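Local coordinates for protein putative oxidoreductase (Thermus thermophilus, PDB 2ISM) that belongs to the glucose/sorbosone dehydrogenase family of beta-propeller proteins and carries a bound calcium ion, its precise function remaining unassigned, at residues B[54-58]-B[59-63]; B[155-158]-B[159-162]. All coordinates share one frame; numbering follows the deposited sequence.

Interaction 1: residues B[54-58]-B[59-63]; sequences RLFRE and GRLST
Strand 54-57 turns back on strand 60-63 through a type I' turn from Arg57 to Arg60, the short strand axes running antiparallel at 154°. Two hydrogen-bonded pairs fix the register. Leu55 and Ser62 exchange N-H...O bonds, with Leu55 N to Ser62 O at 2.8 Å and nearly straight (169°); Arg57 and Arg60 do the same at the turn, where Arg60 N lies 2.9 Å from Arg57 O. Glu58 and Gly59 at the corner both have positive phi, as this turn type requires.

Phe56 and Leu61 form a non-hydrogen-bonded pair whose side chains share one face and cross at about a right angle, Phe56 CD1 lying 3.8 Å from Leu61 CG. With CG of Phe56 anti to its backbone N (chi1 -174°), the ring extends along the hairpin to the turn, and its CZ comes within 3.7 Å of Gly59 CA. On the same face, bends at chi2 and chi3 bring Arg54 across Leu61, again at about a right angle: CD1 of Leu61 sits over one face of the guanidinium, 3.7 Å from Arg54 NH2. Arg54 NE adds a weak bond to Ser62 O (3.4 Å), making that oxygen a double acceptor, while NH1 forms a salt bridge with Glu48. On the other face, Ser62 OG packs against Leu55 CB at 3.4 Å.

Val26 and Val27 of strand 23-27 touch Phe56, and Val27 also meets Leu61. The arrangement is a beta hairpin with a two-residue type I' loop, here formed by the last two strands of a four-stranded antiparallel propeller blade.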
ATOM      1  N   ARG B  54      12.586 -20.362  13.361  1.00 15.53           N
ATOM      2  CA  ARG B  54      13.385 -20.528  12.159  1.00 15.15           C
ATOM      3  C   ARG B  54      13.893 -19.202  11.631  1.00 20.57           C
ATOM      4  O   ARG B  54      13.298 -18.152  11.874  1.00 17.94           O
ATOM      5  CB  ARG B  54      12.559 -21.210  11.059  1.00 14.30           C
ATOM      6  CG  ARG B  54      11.885 -22.501  11.486  1.00 17.69           C
ATOM      7  CD  ARG B  54      12.905 -23.558  11.880  1.00 18.35           C
ATOM      8  NE  ARG B  54      13.557 -24.158  10.723  1.00 16.43           N
ATOM      9  CZ  ARG B  54      12.955 -24.984   9.870  1.00 21.76           C
ATOM     10  NH1 ARG B  54      11.680 -25.309  10.039  1.00 19.68           N
ATOM     11  NH2 ARG B  54      13.635 -25.502   8.856  1.00 19.95           N
ATOM     12  N   LEU B  55      15.003 -19.267  10.905  1.00 18.31           N
ATOM     13  CA  LEU B  55      15.600 -18.090  10.289  1.00 17.87           C
ATOM     14  C   LEU B  55      15.608 -18.333   8.791  1.00 20.15           C
ATOM     15  O   LEU B  55      16.169 -19.325   8.325  1.00 22.30           O
ATOM     16  CB  LEU B  55      17.047 -17.883  10.755  1.00 17.23           C
ATOM     17  CG  LEU B  55      17.833 -16.849   9.929  1.00 21.56           C
ATOM     18  CD1 LEU B  55      17.296 -15.446  10.206  1.00 19.05           C
ATOM     19  CD2 LEU B  55      19.317 -16.917  10.266  1.00 14.89           C
ATOM     20  N   PHE B  56      14.960 -17.451   8.041  1.00 21.58           N
ATOM     21  CA  PHE B  56      14.954 -17.571   6.592  1.00 20.01           C
ATOM     22  C   PHE B  56      15.792 -16.402   6.102  1.00 24.92           C
ATOM     23  O   PHE B  56      15.491 -15.240   6.396  1.00 19.91           O
ATOM     24  CB  PHE B  56      13.542 -17.478   6.024  1.00 17.66           C
ATOM     25  CG  PHE B  56      13.476 -17.740   4.547  1.00 19.20           C
ATOM     26  CD1 PHE B  56      13.789 -18.998   4.040  1.00 21.09           C
ATOM     27  CD2 PHE B  56      13.139 -16.724   3.661  1.00 17.95           C
ATOM     28  CE1 PHE B  56      13.768 -19.240   2.668  1.00 21.58           C
ATOM     29  CE2 PHE B  56      13.114 -16.953   2.289  1.00 19.73           C
ATOM     30  CZ  PHE B  56      13.431 -18.216   1.790  1.00 20.09           C
ATOM     31  N   ARG B  57      16.853 -16.714   5.370  1.00 27.56           N
ATOM     32  CA  ARG B  57      17.757 -15.689   4.875  1.00 32.42           C
ATOM     33  C   ARG B  57      18.448 -16.176   3.611  1.00 33.11           C
ATOM     34  O   ARG B  57      18.957 -17.295   3.565  1.00 29.05           O
ATOM     35  CB  ARG B  57      18.803 -15.384   5.948  1.00 41.59           C
ATOM     36  CG  ARG B  57      19.691 -14.191   5.668  1.00 52.76           C
ATOM     37  CD  ARG B  57      20.889 -14.196   6.608  1.00 63.16           C
ATOM     38  NE  ARG B  57      21.681 -12.974   6.507  1.00 77.22           N
ATOM     39  CZ  ARG B  57      22.900 -12.831   7.016  1.00 82.57           C
ATOM     40  NH1 ARG B  57      23.474 -13.839   7.661  1.00 86.03           N
ATOM     41  NH2 ARG B  57      23.546 -11.681   6.885  1.00 84.66           N
ATOM     42  N   GLU B  58      18.456 -15.336   2.583  1.00 36.12           N
ATOM     43  CA  GLU B  58      19.097 -15.688   1.322  1.00 37.75           C
ATOM     44  C   GLU B  58      18.652 -17.056   0.813  1.00 35.06           C
ATOM     45  O   GLU B  58      19.477 -17.896   0.452  1.00 34.24           O
ATOM     46  CB  GLU B  58      20.617 -15.660   1.495  1.00 40.43           C
ATOM     47  CG  GLU B  58      21.193 -14.262   1.673  1.00 47.62           C
ATOM     48  CD  GLU B  58      22.631 -14.279   2.153  1.00 55.83           C
ATOM     49  OE1 GLU B  58      23.325 -15.293   1.917  1.00 56.24           O
ATOM     50  OE2 GLU B  58      23.071 -13.276   2.754  1.00 56.72           O
ATOM     51  N   GLY B  59      17.343 -17.274   0.799  1.00 31.26           N
ATOM     52  CA  GLY B  59      16.798 -18.528   0.314  1.00 28.89           C
ATOM     53  C   GLY B  59      17.079 -19.773   1.136  1.00 29.13           C
ATOM     54  O   GLY B  59      16.808 -20.885   0.672  1.00 28.46           O
ATOM     55  N   ARG B  60      17.608 -19.611   2.346  1.00 24.98           N
ATOM     56  CA  ARG B  60      17.899 -20.770   3.186  1.00 23.67           C
ATOM     57  C   ARG B  60      17.193 -20.732   4.536  1.00 23.96           C
ATOM     58  O   ARG B  60      17.128 -19.689   5.190  1.00 24.35           O
ATOM     59  CB  ARG B  60      19.409 -20.913   3.404  1.00 21.95           C
ATOM     60  CG  ARG B  60      19.799 -22.173   4.181  1.00 26.43           C
ATOM     61  CD  ARG B  60      21.078 -22.790   3.631  1.00 34.14           C
ATOM     62  NE  ARG B  60      22.282 -22.096   4.071  1.00 36.07           N
ATOM     63  CZ  ARG B  60      23.394 -22.000   3.349  1.00 31.75           C
ATOM     64  NH1 ARG B  60      23.458 -22.548   2.142  1.00 35.75           N
ATOM     65  NH2 ARG B  60      24.445 -21.362   3.838  1.00 36.05           N
ATOM     66  N   LEU B  61      16.663 -21.882   4.943  1.00 20.13           N
ATOM     67  CA  LEU B  61      15.974 -22.008   6.218  1.00 20.81           C
ATOM     68  C   LEU B  61      16.891 -22.682   7.222  1.00 21.07           C
ATOM     69  O   LEU B  61      17.440 -23.751   6.952  1.00 19.36           O
ATOM     70  CB  LEU B  61      14.710 -22.858   6.078  1.00 23.16           C
ATOM     71  CG  LEU B  61      13.333 -22.197   6.073  1.00 26.69           C
ATOM     72  CD1 LEU B  61      12.270 -23.294   6.187  1.00 22.83           C
ATOM     73  CD2 LEU B  61      13.208 -21.218   7.234  1.00 17.27           C
ATOM     74  N   SER B  62      17.051 -22.060   8.383  1.00 18.87           N
ATOM     75  CA  SER B  62      17.889 -22.619   9.431  1.00 17.48           C
ATOM     76  C   SER B  62      17.155 -22.492  10.757  1.00 21.02           C
ATOM     77  O   SER B  62      16.083 -21.881  10.823  1.00 17.46           O
ATOM     78  CB  SER B  62      19.223 -21.877   9.505  1.00 21.58           C
ATOM     79  OG  SER B  62      19.041 -20.526   9.883  1.00 26.27           O
ATOM     80  N   THR B  63      17.721 -23.079  11.807  1.00 17.89           N
ATOM     81  CA  THR B  63      17.112 -22.997  13.125  1.00 21.29           C
ATOM     82  C   THR B  63      17.808 -21.918  13.945  1.00 22.92           C
ATOM     83  O   THR B  63      18.997 -22.020  14.262  1.00 21.36           O
ATOM     84  CB  THR B  63      17.193 -24.340  13.867  1.00 23.80           C
ATOM     85  OG1 THR B  63      16.451 -25.328  13.140  1.00 30.49           O
ATOM     86  CG2 THR B  63      16.609 -24.209  15.270  1.00 28.49           C
TER

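Interaction 2: residues B[155-158]-B[159-162]; sequences VYER and ELAQ
Leu160 lies alongside Glu157, the two side chains pointing the same way, and its CG is 4.0 Å from Glu157 CB. The glutamate side chain meets it chiefly through this aliphatic CB. Beyond CG the Glu157 chain is extended, and its carboxylate forms a salt bridge with Arg130 through OE2. Leu160 CG is anti to its own carbonyl carbon (chi1 -64°), a setting that also places this carbon 3.3 Å from Glu157 O. The branch atom CD1 continues toward Val155, whose side chain approaches at a slant and touches it through CG2 at 3.8 Å. Leu160 thus bears on Glu157 and Val155 with neighbouring atoms of a single side chain.

The backbone supports this pairing. Leu160 N donates to Glu157 O over 2.9 Å in a nearly straight bond (169°). One residue further on, Ala161 N reaches Arg158 O at 3.3 Å in a more bent bond (145°). Both connect residues three apart and draw the chain into a short helical turn.

Arg158 and Glu159 direct their charged ends to different partners. Arg158 NE and Glu159 OE2 are 6.5 Å apart and not in contact; Arg158 forms a salt bridge with Glu226 through NH1, and Glu159 with Arg247 through OE1. Gln162 bonds to Trp245 O and to Asn242, tying this turn to another loop.

This segment belongs to the long connection between strands 148-151 and 170-174, the two central strands of one four-stranded blade. Glu159 and Gln162 reach the connection between strands 232-237 and 262-264 of the next blade in sequence, and Arg158 reaches Glu226 between strands 216-220 and 232-237 of that same blade. Ala161 shares a backbone bond with Gly200, just beyond strand 196-199.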
ATOM      1  N   VAL B 155      -8.163 -19.666  29.051  1.00 16.53           N
ATOM      2  CA  VAL B 155      -8.019 -21.119  29.139  1.00 14.93           C
ATOM      3  C   VAL B 155      -9.298 -21.920  29.373  1.00 15.16           C
ATOM      4  O   VAL B 155      -9.291 -22.922  30.088  1.00 14.27           O
ATOM      5  CB  VAL B 155      -6.979 -21.499  30.223  1.00 17.29           C
ATOM      6  CG1 VAL B 155      -5.657 -20.814  29.914  1.00 14.29           C
ATOM      7  CG2 VAL B 155      -7.478 -21.101  31.617  1.00 16.69           C
ATOM      8  N   TYR B 156     -10.384 -21.484  28.744  1.00 12.34           N
ATOM      9  CA  TYR B 156     -11.685 -22.142  28.854  1.00 17.36           C
ATOM     10  C   TYR B 156     -12.318 -22.054  30.244  1.00 21.39           C
ATOM     11  O   TYR B 156     -13.167 -22.867  30.608  1.00 18.52           O
ATOM     12  CB  TYR B 156     -11.591 -23.608  28.415  1.00 19.12           C
ATOM     13  CG  TYR B 156     -12.554 -23.947  27.299  1.00 18.02           C
ATOM     14  CD1 TYR B 156     -12.156 -23.908  25.964  1.00 24.52           C
ATOM     15  CD2 TYR B 156     -13.883 -24.263  27.579  1.00 24.80           C
ATOM     16  CE1 TYR B 156     -13.061 -24.177  24.933  1.00 26.72           C
ATOM     17  CE2 TYR B 156     -14.794 -24.530  26.561  1.00 23.96           C
ATOM     18  CZ  TYR B 156     -14.379 -24.487  25.244  1.00 28.88           C
ATOM     19  OH  TYR B 156     -15.287 -24.761  24.245  1.00 35.98           O
ATOM     20  N   GLU B 157     -11.882 -21.068  31.016  1.00 19.55           N
ATOM     21  CA  GLU B 157     -12.424 -20.802  32.346  1.00 19.48           C
ATOM     22  C   GLU B 157     -12.832 -19.342  32.191  1.00 17.45           C
ATOM     23  O   GLU B 157     -12.172 -18.427  32.680  1.00 17.35           O
ATOM     24  CB  GLU B 157     -11.341 -21.000  33.413  1.00 16.26           C
ATOM     25  CG  GLU B 157     -11.069 -22.482  33.711  1.00 29.30           C
ATOM     26  CD  GLU B 157      -9.794 -22.728  34.511  1.00 34.08           C
ATOM     27  OE1 GLU B 157      -9.464 -21.906  35.392  1.00 38.61           O
ATOM     28  OE2 GLU B 157      -9.129 -23.758  34.266  1.00 33.04           O
ATOM     29  N   ARG B 158     -13.927 -19.156  31.460  1.00 22.84           N
ATOM     30  CA  ARG B 158     -14.462 -17.845  31.115  1.00 21.05           C
ATOM     31  C   ARG B 158     -14.450 -16.738  32.164  1.00 21.31           C
ATOM     32  O   ARG B 158     -14.241 -15.576  31.821  1.00 19.94           O
ATOM     33  CB  ARG B 158     -15.872 -18.009  30.543  1.00 24.61           C
ATOM     34  CG  ARG B 158     -16.901 -18.566  31.508  1.00 28.84           C
ATOM     35  CD  ARG B 158     -18.169 -18.931  30.752  1.00 34.45           C
ATOM     36  NE  ARG B 158     -18.034 -20.206  30.052  1.00 46.08           N
ATOM     37  CZ  ARG B 158     -18.591 -20.479  28.877  1.00 52.15           C
ATOM     38  NH1 ARG B 158     -18.419 -21.672  28.319  1.00 54.16           N
ATOM     39  NH2 ARG B 158     -19.304 -19.556  28.248  1.00 55.19           N
ATOM     40  N   GLU B 159     -14.661 -17.079  33.431  1.00 22.69           N
ATOM     41  CA  GLU B 159     -14.673 -16.062  34.482  1.00 27.54           C
ATOM     42  C   GLU B 159     -13.340 -15.350  34.695  1.00 24.16           C
ATOM     43  O   GLU B 159     -13.297 -14.268  35.283  1.00 23.18           O
ATOM     44  CB  GLU B 159     -15.138 -16.666  35.808  1.00 32.84           C
ATOM     45  CG  GLU B 159     -16.638 -16.886  35.891  1.00 47.39           C
ATOM     46  CD  GLU B 159     -17.427 -15.626  35.579  1.00 55.48           C
ATOM     47  OE1 GLU B 159     -17.157 -14.577  36.205  1.00 60.89           O
ATOM     48  OE2 GLU B 159     -18.320 -15.686  34.706  1.00 59.46           O
ATOM     49  N   LEU B 160     -12.249 -15.946  34.226  1.00 16.15           N
ATOM     50  CA  LEU B 160     -10.946 -15.314  34.395  1.00 16.45           C
ATOM     51  C   LEU B 160     -10.887 -13.964  33.687  1.00 15.43           C
ATOM     52  O   LEU B 160     -10.266 -13.025  34.185  1.00 13.76           O
ATOM     53  CB  LEU B 160      -9.832 -16.216  33.851  1.00 17.05           C
ATOM     54  CG  LEU B 160      -9.622 -17.568  34.541  1.00 17.67           C
ATOM     55  CD1 LEU B 160      -8.424 -18.275  33.923  1.00 15.17           C
ATOM     56  CD2 LEU B 160      -9.402 -17.360  36.030  1.00 16.04           C
ATOM     57  N   ALA B 161     -11.543 -13.870  32.533  1.00 14.78           N
ATOM     58  CA  ALA B 161     -11.538 -12.642  31.735  1.00 17.05           C
ATOM     59  C   ALA B 161     -12.003 -11.397  32.480  1.00 17.60           C
ATOM     60  O   ALA B 161     -11.520 -10.295  32.213  1.00 16.08           O
ATOM     61  CB  ALA B 161     -12.387 -12.830  30.487  1.00 16.29           C
ATOM     62  N   GLN B 162     -12.945 -11.574  33.404  1.00 18.62           N
ATOM     63  CA  GLN B 162     -13.492 -10.458  34.179  1.00 20.39           C
ATOM     64  C   GLN B 162     -12.760 -10.241  35.501  1.00 20.79           C
ATOM     65  O   GLN B 162     -13.002  -9.259  36.203  1.00 19.10           O
ATOM     66  CB  GLN B 162     -14.977 -10.705  34.466  1.00 19.46           C
ATOM     67  CG  GLN B 162     -15.880 -10.648  33.245  1.00 20.02           C
ATOM     68  CD  GLN B 162     -15.877  -9.282  32.591  1.00 17.18           C
ATOM     69  OE1 GLN B 162     -15.978  -8.260  33.268  1.00 22.61           O
ATOM     70  NE2 GLN B 162     -15.770  -9.257  31.267  1.00 19.32           N
TER

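Interactions 1 and 2 are independent features on opposite sides of the chain's centre, their own centres 38 Å apart and their nearest atoms about 25 Å apart. Interaction 1 lies at the surface, its centre about 23 Å from the centre of the chain, in the outer part of one propeller blade; interaction 2 is partly buried, its centre about 18 Å from that of the chain, in a loop of a different blade. The calcium ion relates only to the second: the Gln162 side chain is about 8 Å from it, beyond direct coordination, whereas Glu233 and Tyr243 belong to its site. Asn242, bonded to Gln162, immediately precedes Tyr243, so residues 159-162 adjoin the loop that carries this calcium-site residue.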